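Local structure of 5' nucleotidase family protein (Staphylococcus aureus subsp. aureus, 4Q7F) at residues Lys67-Gly71 with Phe243-His247; Phe104-Asn109 with Val204-Gly208; Ala260-Pro264 with Val286-Leu291; Phe22-Ser26 with Ile55-Arg59. The protein belongs to the 5'-nucleotidase family, joining a calcineurin-like phosphoesterase domain to a C-terminal domain, and holds manganese and magnesium ions. All blocks are in the same frame, centred on the assembly; numbering follows the deposited sequence.

Interaction 1 (Lys67-Gly71 with Phe243-His247); sequences KIDNG and FITGH. With MG (magnesium ion), chain B.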
loop_
_atom_site.group_PDB
_atom_site.type_symbol
_atom_site.label_atom_id
_atom_site.label_comp_id
_atom_site.label_asym_id
_atom_site.label_seq_id
_atom_site.Cartn_x
_atom_site.Cartn_y
_atom_site.Cartn_z
ATOM N N LYS A 67 11.614 -17.040 10.418
ATOM C CA LYS A 67 11.605 -15.997 9.395
ATOM C C LYS A 67 10.177 -15.854 8.842
ATOM O O LYS A 67 9.546 -16.829 8.380
ATOM C CB LYS A 67 12.673 -16.359 8.356
ATOM C CG LYS A 67 12.898 -15.381 7.237
ATOM C CD LYS A 67 14.336 -15.425 6.693
ATOM C CE LYS A 67 14.790 -16.775 6.183
ATOM N NZ LYS A 67 16.018 -16.655 5.345
ATOM N N ILE A 68 9.680 -14.614 8.891
ATOM C CA ILE A 68 8.304 -14.278 8.566
ATOM C C ILE A 68 8.144 -13.136 7.577
ATOM O O ILE A 68 8.887 -12.163 7.632
ATOM C CB ILE A 68 7.611 -13.794 9.865
ATOM C CG1 ILE A 68 7.745 -14.861 10.953
ATOM C CG2 ILE A 68 6.154 -13.381 9.620
ATOM C CD1 ILE A 68 7.323 -14.443 12.341
ATOM N N ASP A 69 7.232 -13.311 6.629
ATOM C CA ASP A 69 6.803 -12.214 5.731
ATOM C C ASP A 69 5.404 -11.808 6.175
ATOM O O ASP A 69 4.491 -12.634 6.216
ATOM C CB ASP A 69 6.814 -12.573 4.250
ATOM C CG ASP A 69 6.363 -11.387 3.385
ATOM O OD1 ASP A 69 5.140 -11.152 3.356
ATOM O OD2 ASP A 69 7.222 -10.692 2.765
ATOM N N ASN A 70 5.206 -10.534 6.481
ATOM C CA ASN A 70 3.917 -10.088 7.021
ATOM C C ASN A 70 2.990 -9.372 6.046
ATOM O O ASN A 70 2.194 -8.474 6.450
ATOM C CB ASN A 70 4.136 -9.228 8.286
ATOM C CG ASN A 70 2.837 -8.992 9.066
ATOM O OD1 ASN A 70 2.024 -9.918 9.247
ATOM N ND2 ASN A 70 2.628 -7.760 9.521
ATOM N N GLY A 71 3.052 -9.748 4.765
ATOM C CA GLY A 71 2.105 -9.197 3.786
ATOM C C GLY A 71 2.566 -8.090 2.859
ATOM O O GLY A 71 3.558 -7.412 3.105
ATOM N N PHE A 243 3.656 -8.961 18.981
ATOM C CA PHE A 243 2.601 -8.364 18.153
ATOM C C PHE A 243 3.282 -7.769 16.925
ATOM O O PHE A 243 3.884 -6.678 16.985
ATOM C CB PHE A 243 1.832 -7.310 18.951
ATOM C CG PHE A 243 0.497 -6.933 18.353
ATOM C CD1 PHE A 243 -0.607 -7.762 18.514
ATOM C CD2 PHE A 243 0.329 -5.744 17.671
ATOM C CE1 PHE A 243 -1.842 -7.421 17.977
ATOM C CE2 PHE A 243 -0.901 -5.402 17.127
ATOM C CZ PHE A 243 -1.989 -6.240 17.278
ATOM N N ILE A 244 3.227 -8.530 15.832
ATOM C CA ILE A 244 3.829 -8.160 14.560
ATOM C C ILE A 244 2.788 -7.447 13.727
ATOM O O ILE A 244 1.660 -7.929 13.590
ATOM C CB ILE A 244 4.418 -9.419 13.860
ATOM C CG1 ILE A 244 5.689 -9.824 14.604
ATOM C CG2 ILE A 244 4.732 -9.183 12.382
ATOM C CD1 ILE A 244 6.331 -11.134 14.132
ATOM N N THR A 245 3.166 -6.279 13.209
ATOM C CA THR A 245 2.278 -5.446 12.414
ATOM C C THR A 245 2.917 -4.986 11.100
ATOM O O THR A 245 4.092 -5.211 10.852
ATOM C CB THR A 245 1.817 -4.215 13.220
ATOM O OG1 THR A 245 2.932 -3.382 13.542
ATOM C CG2 THR A 245 1.112 -4.639 14.469
ATOM N N GLY A 246 2.127 -4.329 10.258
ATOM C CA GLY A 246 2.608 -3.849 8.959
ATOM C C GLY A 246 1.603 -2.859 8.415
ATOM O O GLY A 246 0.981 -2.121 9.190
ATOM N N HIS A 247 1.462 -2.834 7.084
ATOM C CA HIS A 247 0.456 -2.037 6.375
ATOM C C HIS A 247 0.647 -0.541 6.332
ATOM O O HIS A 247 0.418 0.074 5.288
ATOM C CB HIS A 247 -0.945 -2.343 6.943
ATOM C CG HIS A 247 -2.058 -1.620 6.260
ATOM N ND1 HIS A 247 -2.368 -1.824 4.933
ATOM C CD2 HIS A 247 -2.964 -0.724 6.723
ATOM C CE1 HIS A 247 -3.404 -1.084 4.606
ATOM N NE2 HIS A 247 -3.786 -0.404 5.672
HETATM MG MG MG B . -1.080 -3.010 3.137
HETATM O O HOH W 1 0.046 -1.012 2.796
#
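I68 and I244 meet end to end through their CD1 methyls, CD1 of I68 lying 3.9 Å from CD1 of I244, between the two facing mixed sheets of the calcineurin-like phosphoesterase fold. Strand 65-69 belongs to one sheet and strand 242-244 to the other; beta-branched isoleucine suits a strand and has an arm long enough to meet its partner. N70 runs alongside I244, pointing the other way, its CG 3.8 Å from I244 CG2. With N70 CG opposite the backbone nitrogen (chi1 -167°), the amide extends across to the other segment, where ND2 comes within 3.2 Å of T245 C. G246, lacking a side chain, lets this amide settle beside its backbone. Both ends of the buried amide have partners farther out, OD1 with T106 OG1 and ND2 with Y206 O, which should fix its rotation. Behind N70, D69 OD1 accepts from G71 N at 2.9 Å in an Asx turn, which turns the chain at G71. The other segment ends in the metal site: H247 ND1 binds magnesium edge-on at 2.5 Å, while H247 NE2 bonds with E226. Water 1, also on the magnesium, donates to H247 O at 2.7 Å.

Interaction 2 (Phe104-Asn109 with Val204-Gly208); sequences FGTLGN and VCYHG. With MG (magnesium ion), chain B.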
loop_
_atom_site.group_PDB
_atom_site.type_symbol
_atom_site.label_atom_id
_atom_site.label_comp_id
_atom_site.label_asym_id
_atom_site.label_seq_id
_atom_site.Cartn_x
_atom_site.Cartn_y
_atom_site.Cartn_z
ATOM N N PHE A 104 6.708 -18.866 7.604
ATOM C CA PHE A 104 5.346 -18.566 7.346
ATOM C C PHE A 104 5.177 -17.091 7.034
ATOM O O PHE A 104 6.132 -16.280 7.129
ATOM C CB PHE A 104 4.421 -18.996 8.492
ATOM C CG PHE A 104 4.741 -18.374 9.812
ATOM C CD1 PHE A 104 4.227 -17.142 10.149
ATOM C CD2 PHE A 104 5.528 -19.045 10.728
ATOM C CE1 PHE A 104 4.522 -16.567 11.376
ATOM C CE2 PHE A 104 5.829 -18.487 11.954
ATOM C CZ PHE A 104 5.315 -17.244 12.277
ATOM N N GLY A 105 3.979 -16.788 6.580
ATOM C CA GLY A 105 3.596 -15.418 6.246
ATOM C C GLY A 105 2.126 -15.136 6.434
ATOM O O GLY A 105 1.359 -15.990 6.925
ATOM N N THR A 106 1.749 -13.906 6.076
ATOM C CA THR A 106 0.400 -13.431 6.148
ATOM C C THR A 106 0.018 -12.725 4.828
ATOM O O THR A 106 0.882 -12.452 3.959
ATOM C CB THR A 106 0.222 -12.403 7.288
ATOM O OG1 THR A 106 1.064 -11.276 7.052
ATOM C CG2 THR A 106 0.550 -13.031 8.634
ATOM N N LEU A 107 -1.268 -12.416 4.704
ATOM C CA LEU A 107 -1.795 -11.746 3.539
ATOM C C LEU A 107 -1.990 -10.293 3.816
ATOM O O LEU A 107 -2.519 -9.913 4.866
ATOM C CB LEU A 107 -3.162 -12.314 3.151
ATOM C CG LEU A 107 -3.257 -13.733 2.631
ATOM C CD1 LEU A 107 -4.718 -14.089 2.483
ATOM C CD2 LEU A 107 -2.510 -13.881 1.312
ATOM N N GLY A 108 -1.541 -9.481 2.863
ATOM C CA GLY A 108 -1.757 -8.046 2.896
ATOM C C GLY A 108 -2.838 -7.717 1.876
ATOM O O GLY A 108 -3.219 -8.570 1.070
ATOM N N ASN A 109 -3.364 -6.485 1.912
ATOM C CA ASN A 109 -4.398 -6.110 0.977
ATOM C C ASN A 109 -3.992 -6.163 -0.493
ATOM O O ASN A 109 -4.816 -6.484 -1.349
ATOM C CB ASN A 109 -4.971 -4.712 1.294
ATOM C CG ASN A 109 -3.906 -3.633 1.315
ATOM O OD1 ASN A 109 -3.035 -3.623 2.189
ATOM N ND2 ASN A 109 -4.011 -2.682 0.396
ATOM N N VAL A 204 1.041 -12.703 17.396
ATOM C CA VAL A 204 0.048 -12.223 16.473
ATOM C C VAL A 204 0.751 -11.557 15.293
ATOM O O VAL A 204 1.563 -10.634 15.497
ATOM C CB VAL A 204 -0.871 -11.166 17.123
ATOM C CG1 VAL A 204 -1.824 -10.613 16.080
ATOM C CG2 VAL A 204 -1.640 -11.759 18.295
ATOM N N CYS A 205 0.474 -12.024 14.078
ATOM C CA CYS A 205 1.024 -11.394 12.871
ATOM C C CYS A 205 -0.146 -10.772 12.140
ATOM O O CYS A 205 -0.914 -11.449 11.456
ATOM C CB CYS A 205 1.760 -12.356 11.956
ATOM S SG CYS A 205 3.232 -13.089 12.682
ATOM N N TYR A 206 -0.265 -9.463 12.300
ATOM C CA TYR A 206 -1.361 -8.699 11.752
ATOM C C TYR A 206 -0.915 -7.780 10.646
ATOM O O TYR A 206 -0.084 -6.907 10.869
ATOM C CB TYR A 206 -1.951 -7.888 12.906
ATOM C CG TYR A 206 -3.021 -6.873 12.561
ATOM C CD1 TYR A 206 -4.101 -7.198 11.744
ATOM C CD2 TYR A 206 -3.001 -5.614 13.151
ATOM C CE1 TYR A 206 -5.102 -6.269 11.486
ATOM C CE2 TYR A 206 -3.986 -4.687 12.899
ATOM C CZ TYR A 206 -5.036 -5.015 12.070
ATOM O OH TYR A 206 -6.006 -4.075 11.840
ATOM N N HIS A 207 -1.419 -7.996 9.432
ATOM C CA HIS A 207 -1.107 -7.084 8.383
ATOM C C HIS A 207 -2.076 -5.910 8.545
ATOM O O HIS A 207 -3.100 -5.866 7.906
ATOM C CB HIS A 207 -1.254 -7.648 6.998
ATOM C CG HIS A 207 -0.773 -6.688 5.969
ATOM N ND1 HIS A 207 0.543 -6.623 5.591
ATOM C CD2 HIS A 207 -1.395 -5.663 5.344
ATOM C CE1 HIS A 207 0.703 -5.650 4.718
ATOM N NE2 HIS A 207 -0.454 -5.050 4.554
ATOM N N GLY A 208 -1.732 -5.016 9.461
ATOM C CA GLY A 208 -2.516 -3.845 9.781
ATOM C C GLY A 208 -1.672 -3.100 10.798
ATOM O O GLY A 208 -0.625 -3.626 11.248
HETATM MG MG MG B . -1.080 -3.010 3.137
HETATM O O HOH W 1 0.046 -1.012 2.796
#
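H207 and N109 are brought to one magnesium ion by different torsions. H207 CG is turned away from the backbone nitrogen (chi1 -174°), a torsion that extends the ring toward 104-109, whereas N109 CG sits between its own backbone N and carbonyl carbon (chi1 57°), folding the amide back toward the metal. This is the metal centre of a calcineurin-like phosphoesterase, built at the ends of strands in two facing sheets and on the loops that follow them. N109 OD1 binds the ion at 2.3 Å and H207 NE2 at 2.6 Å; the side chains cross at about a right angle, with amide and ring planes 48° apart. D72 and H247 are the other protein ligands. G108, with no side chain to clash, lets its CA lie over the ring: it stands 3.5 Å from the centroid of the H207 ring, over the face, a CH-pi contact. L107 O approaches H207 CB to 3.4 Å, and N70 O bonds with H207 ND1, so a second-shell carbonyl helps to orient the metal-binding ring. Farther from the site the contact turns apolar. T106 points its methyl across, CG2 lying 3.6 Å from C205 CB. Small and polarisable, C205 fits beside an aromatic group, and its SG touches F104 CE1 at 3.9 Å, in the plane of the ring and at its edge.

Interaction 3 (Ala260-Pro264 with Val286-Leu291); sequences AVIQP and VESCEL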
loop_
_atom_site.group_PDB
_atom_site.type_symbol
_atom_site.label_atom_id
_atom_site.label_comp_id
_atom_site.label_asym_id
_atom_site.label_seq_id
_atom_site.Cartn_x
_atom_site.Cartn_y
_atom_site.Cartn_z
ATOM N N ALA A 260 6.004 -7.475 23.033
ATOM C CA ALA A 260 6.970 -6.931 22.095
ATOM C C ALA A 260 6.174 -6.518 20.850
ATOM O O ALA A 260 5.479 -7.354 20.244
ATOM C CB ALA A 260 8.035 -7.959 21.732
ATOM N N VAL A 261 6.266 -5.236 20.480
ATOM C CA VAL A 261 5.540 -4.687 19.323
ATOM C C VAL A 261 6.503 -4.283 18.204
ATOM O O VAL A 261 7.469 -3.537 18.431
ATOM C CB VAL A 261 4.713 -3.461 19.724
ATOM C CG1 VAL A 261 3.869 -2.989 18.551
ATOM C CG2 VAL A 261 3.861 -3.776 20.949
ATOM N N ILE A 262 6.216 -4.773 16.998
ATOM C CA ILE A 262 7.024 -4.529 15.822
ATOM C C ILE A 262 6.254 -4.102 14.570
ATOM O O ILE A 262 5.172 -4.645 14.252
ATOM C CB ILE A 262 7.724 -5.834 15.392
ATOM C CG1 ILE A 262 8.806 -6.234 16.386
ATOM C CG2 ILE A 262 8.332 -5.685 13.998
ATOM C CD1 ILE A 262 10.093 -5.436 16.279
ATOM N N GLN A 263 6.827 -3.133 13.858
ATOM C CA GLN A 263 6.344 -2.737 12.535
ATOM C C GLN A 263 7.654 -2.465 11.796
ATOM O O GLN A 263 8.412 -1.547 12.161
ATOM C CB GLN A 263 5.377 -1.544 12.521
ATOM C CG GLN A 263 4.653 -1.513 11.164
ATOM C CD GLN A 263 3.456 -0.598 11.084
ATOM O OE1 GLN A 263 3.330 0.185 10.144
ATOM N NE2 GLN A 263 2.553 -0.710 12.046
ATOM N N PRO A 264 7.969 -3.304 10.795
ATOM C CA PRO A 264 9.240 -3.205 10.136
ATOM C C PRO A 264 9.287 -2.439 8.821
ATOM O O PRO A 264 9.903 -2.903 7.856
ATOM C CB PRO A 264 9.606 -4.670 9.941
ATOM C CG PRO A 264 8.305 -5.351 9.742
ATOM C CD PRO A 264 7.236 -4.501 10.350
ATOM N N VAL A 286 10.300 -12.091 26.802
ATOM C CA VAL A 286 10.873 -11.202 25.823
ATOM C C VAL A 286 12.207 -10.679 26.327
ATOM O O VAL A 286 12.288 -10.093 27.404
ATOM C CB VAL A 286 9.957 -9.986 25.545
ATOM C CG1 VAL A 286 10.636 -9.031 24.577
ATOM C CG2 VAL A 286 8.604 -10.428 25.009
ATOM N N GLU A 287 13.248 -10.888 25.534
ATOM C CA GLU A 287 14.566 -10.397 25.863
ATOM C C GLU A 287 14.793 -9.083 25.143
ATOM O O GLU A 287 15.178 -8.101 25.755
ATOM C CB GLU A 287 15.628 -11.422 25.469
ATOM C CG GLU A 287 17.057 -10.917 25.524
ATOM C CD GLU A 287 18.077 -12.020 25.292
ATOM O OE1 GLU A 287 18.060 -13.012 26.046
ATOM O OE2 GLU A 287 18.921 -11.876 24.385
ATOM N N SER A 288 14.535 -9.065 23.840
ATOM C CA SER A 288 14.734 -7.865 23.033
ATOM C C SER A 288 13.720 -7.754 21.895
ATOM O O SER A 288 13.150 -8.748 21.442
ATOM C CB SER A 288 16.156 -7.859 22.452
ATOM O OG SER A 288 16.341 -8.948 21.570
ATOM N N CYS A 289 13.521 -6.523 21.432
ATOM C CA CYS A 289 12.596 -6.210 20.349
ATOM C C CYS A 289 13.105 -4.944 19.640
ATOM O O CYS A 289 13.035 -3.836 20.201
ATOM C CB CYS A 289 11.205 -5.994 20.929
ATOM S SG CYS A 289 10.019 -5.294 19.773
ATOM N N GLU A 290 13.600 -5.096 18.409
ATOM C CA GLU A 290 14.199 -3.970 17.716
ATOM C C GLU A 290 14.140 -4.120 16.217
ATOM O O GLU A 290 13.699 -5.153 15.708
ATOM C CB GLU A 290 15.656 -3.848 18.161
ATOM C CG GLU A 290 16.560 -4.986 17.711
ATOM C CD GLU A 290 17.803 -5.137 18.579
ATOM O OE1 GLU A 290 17.680 -5.627 19.729
ATOM O OE2 GLU A 290 18.909 -4.806 18.095
ATOM N N LEU A 291 14.558 -3.071 15.513
ATOM C CA LEU A 291 14.634 -3.104 14.064
ATOM C C LEU A 291 16.088 -3.121 13.745
ATOM O O LEU A 291 16.842 -2.349 14.299
ATOM C CB LEU A 291 14.011 -1.865 13.409
ATOM C CG LEU A 291 12.531 -1.598 13.657
ATOM C CD1 LEU A 291 12.106 -0.344 12.873
ATOM C CD2 LEU A 291 11.657 -2.793 13.294
#
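C289 and L291 come up against flat peptide groups of 260-264, and there is no aromatic ring in the contact. C289 SG lies 3.4 Å from V261 O, and L291 CD2 is 3.7 Å from Q263 O. P264 supplies the one side-chain ring, whose CB is 4.4 Å from L291 CD2. The amide of Q263 is occupied by partners of its own: OE1 accepts from R250 N and NE2 meets T245 OG1. Around these peptides the contact is apolar. C289 SG lies opposite the backbone nitrogen (chi1 169°), which carries the sulfur toward I262, whose CD1 is 3.5 Å away. I262 is bent at its second torsion (chi2 -77°), so that its terminal methyl turns toward the sulfur and comes within 4.3 Å of L291 CD2. A260 is small enough for the strands to approach closely: its CB is 3.8 Å from C289 CB and 4.0 Å from V286 CG1. Between V286 and C289, a classic beta bulge at E287 and S288, opposite V275, interrupts the strand, and the exposed E287 bonds through OE1 with S277 OG. The two segments run in nearly the same direction, 18° apart, yet belong to different sheets. Strand 284-293 is outermost in its sheet, next to 270-278, whose V274 also packs on A260 and I262; strand 259-264 lies between 242-244 and 251-256 in the facing sheet.

Interaction 4 (Phe22-Ser26 with Ile55-Arg59); sequences FYVVS and IEQDR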
loop_
_atom_site.group_PDB
_atom_site.type_symbol
_atom_site.label_atom_id
_atom_site.label_comp_id
_atom_site.label_asym_id
_atom_site.label_seq_id
_atom_site.Cartn_x
_atom_site.Cartn_y
_atom_site.Cartn_z
ATOM N N PHE A 22 12.831 -14.204 16.332
ATOM C CA PHE A 22 11.827 -14.020 15.318
ATOM C C PHE A 22 12.202 -12.847 14.449
ATOM O O PHE A 22 12.361 -11.746 14.939
ATOM C CB PHE A 22 10.463 -13.745 15.953
ATOM C CG PHE A 22 9.869 -14.926 16.648
ATOM C CD1 PHE A 22 10.134 -15.166 17.983
ATOM C CD2 PHE A 22 9.018 -15.794 15.968
ATOM C CE1 PHE A 22 9.565 -16.245 18.631
ATOM C CE2 PHE A 22 8.449 -16.871 16.609
ATOM C CZ PHE A 22 8.728 -17.108 17.939
ATOM N N TYR A 23 12.368 -13.109 13.158
ATOM C CA TYR A 23 12.695 -12.090 12.170
ATOM C C TYR A 23 11.515 -11.861 11.246
ATOM O O TYR A 23 10.928 -12.817 10.703
ATOM C CB TYR A 23 13.860 -12.560 11.298
ATOM C CG TYR A 23 15.131 -12.709 12.041
ATOM C CD1 TYR A 23 15.972 -11.611 12.216
ATOM C CD2 TYR A 23 15.516 -13.942 12.582
ATOM C CE1 TYR A 23 17.150 -11.719 12.900
ATOM C CE2 TYR A 23 16.706 -14.069 13.259
ATOM C CZ TYR A 23 17.515 -12.955 13.417
ATOM O OH TYR A 23 18.674 -13.043 14.091
ATOM N N VAL A 24 11.202 -10.603 10.998
ATOM C CA VAL A 24 10.095 -10.308 10.144
ATOM C C VAL A 24 10.380 -9.180 9.175
ATOM O O VAL A 24 11.029 -8.201 9.524
ATOM C CB VAL A 24 8.805 -9.998 10.968
ATOM C CG1 VAL A 24 9.071 -8.949 12.037
ATOM C CG2 VAL A 24 7.658 -9.557 10.050
ATOM N N VAL A 25 9.943 -9.393 7.934
ATOM C CA VAL A 25 9.917 -8.363 6.904
ATOM C C VAL A 25 8.433 -8.147 6.627
ATOM O O VAL A 25 7.595 -9.068 6.800
ATOM C CB VAL A 25 10.686 -8.720 5.617
ATOM C CG1 VAL A 25 12.174 -8.716 5.892
ATOM C CG2 VAL A 25 10.253 -10.062 5.038
ATOM N N SER A 26 8.082 -6.926 6.253
ATOM C CA SER A 26 6.696 -6.608 5.948
ATOM C C SER A 26 6.672 -5.587 4.844
ATOM O O SER A 26 7.595 -4.771 4.718
ATOM C CB SER A 26 5.963 -6.041 7.174
ATOM O OG SER A 26 4.567 -5.890 6.936
ATOM N N ILE A 55 19.428 -11.092 7.778
ATOM C CA ILE A 55 18.811 -12.058 8.663
ATOM C C ILE A 55 19.727 -13.288 8.774
ATOM O O ILE A 55 20.070 -13.743 9.880
ATOM C CB ILE A 55 17.414 -12.454 8.148
ATOM C CG1 ILE A 55 16.466 -11.256 8.251
ATOM C CG2 ILE A 55 16.823 -13.601 8.943
ATOM C CD1 ILE A 55 15.143 -11.485 7.585
ATOM N N GLU A 56 20.127 -13.791 7.618
ATOM C CA GLU A 56 20.985 -14.969 7.556
ATOM C C GLU A 56 22.250 -14.812 8.399
ATOM O O GLU A 56 22.575 -15.679 9.205
ATOM C CB GLU A 56 21.300 -15.312 6.095
ATOM C CG GLU A 56 20.108 -15.882 5.359
ATOM C CD GLU A 56 19.590 -17.158 6.003
ATOM O OE1 GLU A 56 20.306 -18.167 5.961
ATOM O OE2 GLU A 56 18.452 -17.160 6.520
ATOM N N GLN A 57 22.968 -13.703 8.234
ATOM C CA GLN A 57 24.146 -13.473 9.044
ATOM C C GLN A 57 23.820 -13.361 10.539
ATOM O O GLN A 57 24.477 -13.970 11.351
ATOM C CB GLN A 57 24.917 -12.232 8.577
ATOM C CG GLN A 57 25.510 -12.420 7.202
ATOM C CD GLN A 57 26.394 -11.286 6.761
ATOM O OE1 GLN A 57 27.536 -11.507 6.360
ATOM N NE2 GLN A 57 25.882 -10.065 6.832
ATOM N N ASP A 58 22.802 -12.587 10.890
ATOM C CA ASP A 58 22.465 -12.351 12.302
ATOM C C ASP A 58 21.860 -13.513 13.099
ATOM O O ASP A 58 21.976 -13.564 14.321
ATOM C CB ASP A 58 21.409 -11.243 12.370
ATOM C CG ASP A 58 21.225 -10.703 13.783
ATOM O OD1 ASP A 58 22.098 -9.942 14.215
ATOM O OD2 ASP A 58 20.199 -10.985 14.442
ATOM N N ARG A 59 21.150 -14.398 12.412
ATOM C CA ARG A 59 20.393 -15.446 13.075
ATOM C C ARG A 59 21.254 -16.567 13.646
ATOM O O ARG A 59 20.821 -17.264 14.569
ATOM C CB ARG A 59 19.339 -16.031 12.107
ATOM C CG ARG A 59 19.933 -16.870 10.992
ATOM C CD ARG A 59 18.913 -17.262 9.935
ATOM N NE ARG A 59 17.742 -17.948 10.488
ATOM C CZ ARG A 59 16.833 -18.591 9.761
ATOM N NH1 ARG A 59 16.929 -18.651 8.427
ATOM N NH2 ARG A 59 15.813 -19.185 10.379
#
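Y23 and the helical residues I55, D58 and R59 join strand to helix within a beta-alpha-beta unit, strand 19-25, helix 48-59 and strand 65-69. The segments run nearly antiparallel, their axes 10.5 Å apart, and a tyrosine is long enough to fill the interval and still end in a polar group. Its apolar contacts come first. I55 CG2 sits over one face of the ring, 3.9 Å from the centroid of Y23 and 21° off the normal, a CH-pi contact displaced toward the rim. Farther along the strand, I55 CD1 meets V25 CG1 at 4.4 Å. R59 contributes the base of its side chain, CB lying 3.5 Å from Y23 CE2, while the rest of the chain turns from the ring toward E56. The hydrogen bond is at the tip: Y23 OH donates to D58 OD2 at 2.6 Å, reaching that oxygen on its anti side and 16° out of the carboxylate plane, with ring and carboxylate almost perpendicular. D58 CG lies opposite its backbone nitrogen (chi1 -167°), which swings the acid toward the strand. The same OD2 also takes part in a salt bridge with R273, which probably favours the ionised form of the acid. E56 OE2 forms salt bridges with both K67 and R59, and R59 NE hydrogen-bonds to S65 OG. R59 NH1 lies 2.9 Å from E56 OE2, on the syn lone pair of that oxygen.

All four interactions lie in the phosphoesterase half of the chain, where two mixed sheets face each other. Along the sequence, interaction 4 closes first; interaction 1 then opens, with interaction 2 nested inside its loop, and interaction 3 follows. Interactions 1 and 2 have centres about 5 Å apart, use neighbouring strands in both sheets, and share the magnesium ion and water 1. Interaction 3, its centre about 12 Å from that of interaction 1, joins the same two sheets farther from the metals, through strands 259-264 and 284-293. Interaction 4, its centre also about 12 Å from that of interaction 1, packs helix 48-59 on the outer side of strand 19-25. The metal-binding loops are thus carried by strands packed together within the fold.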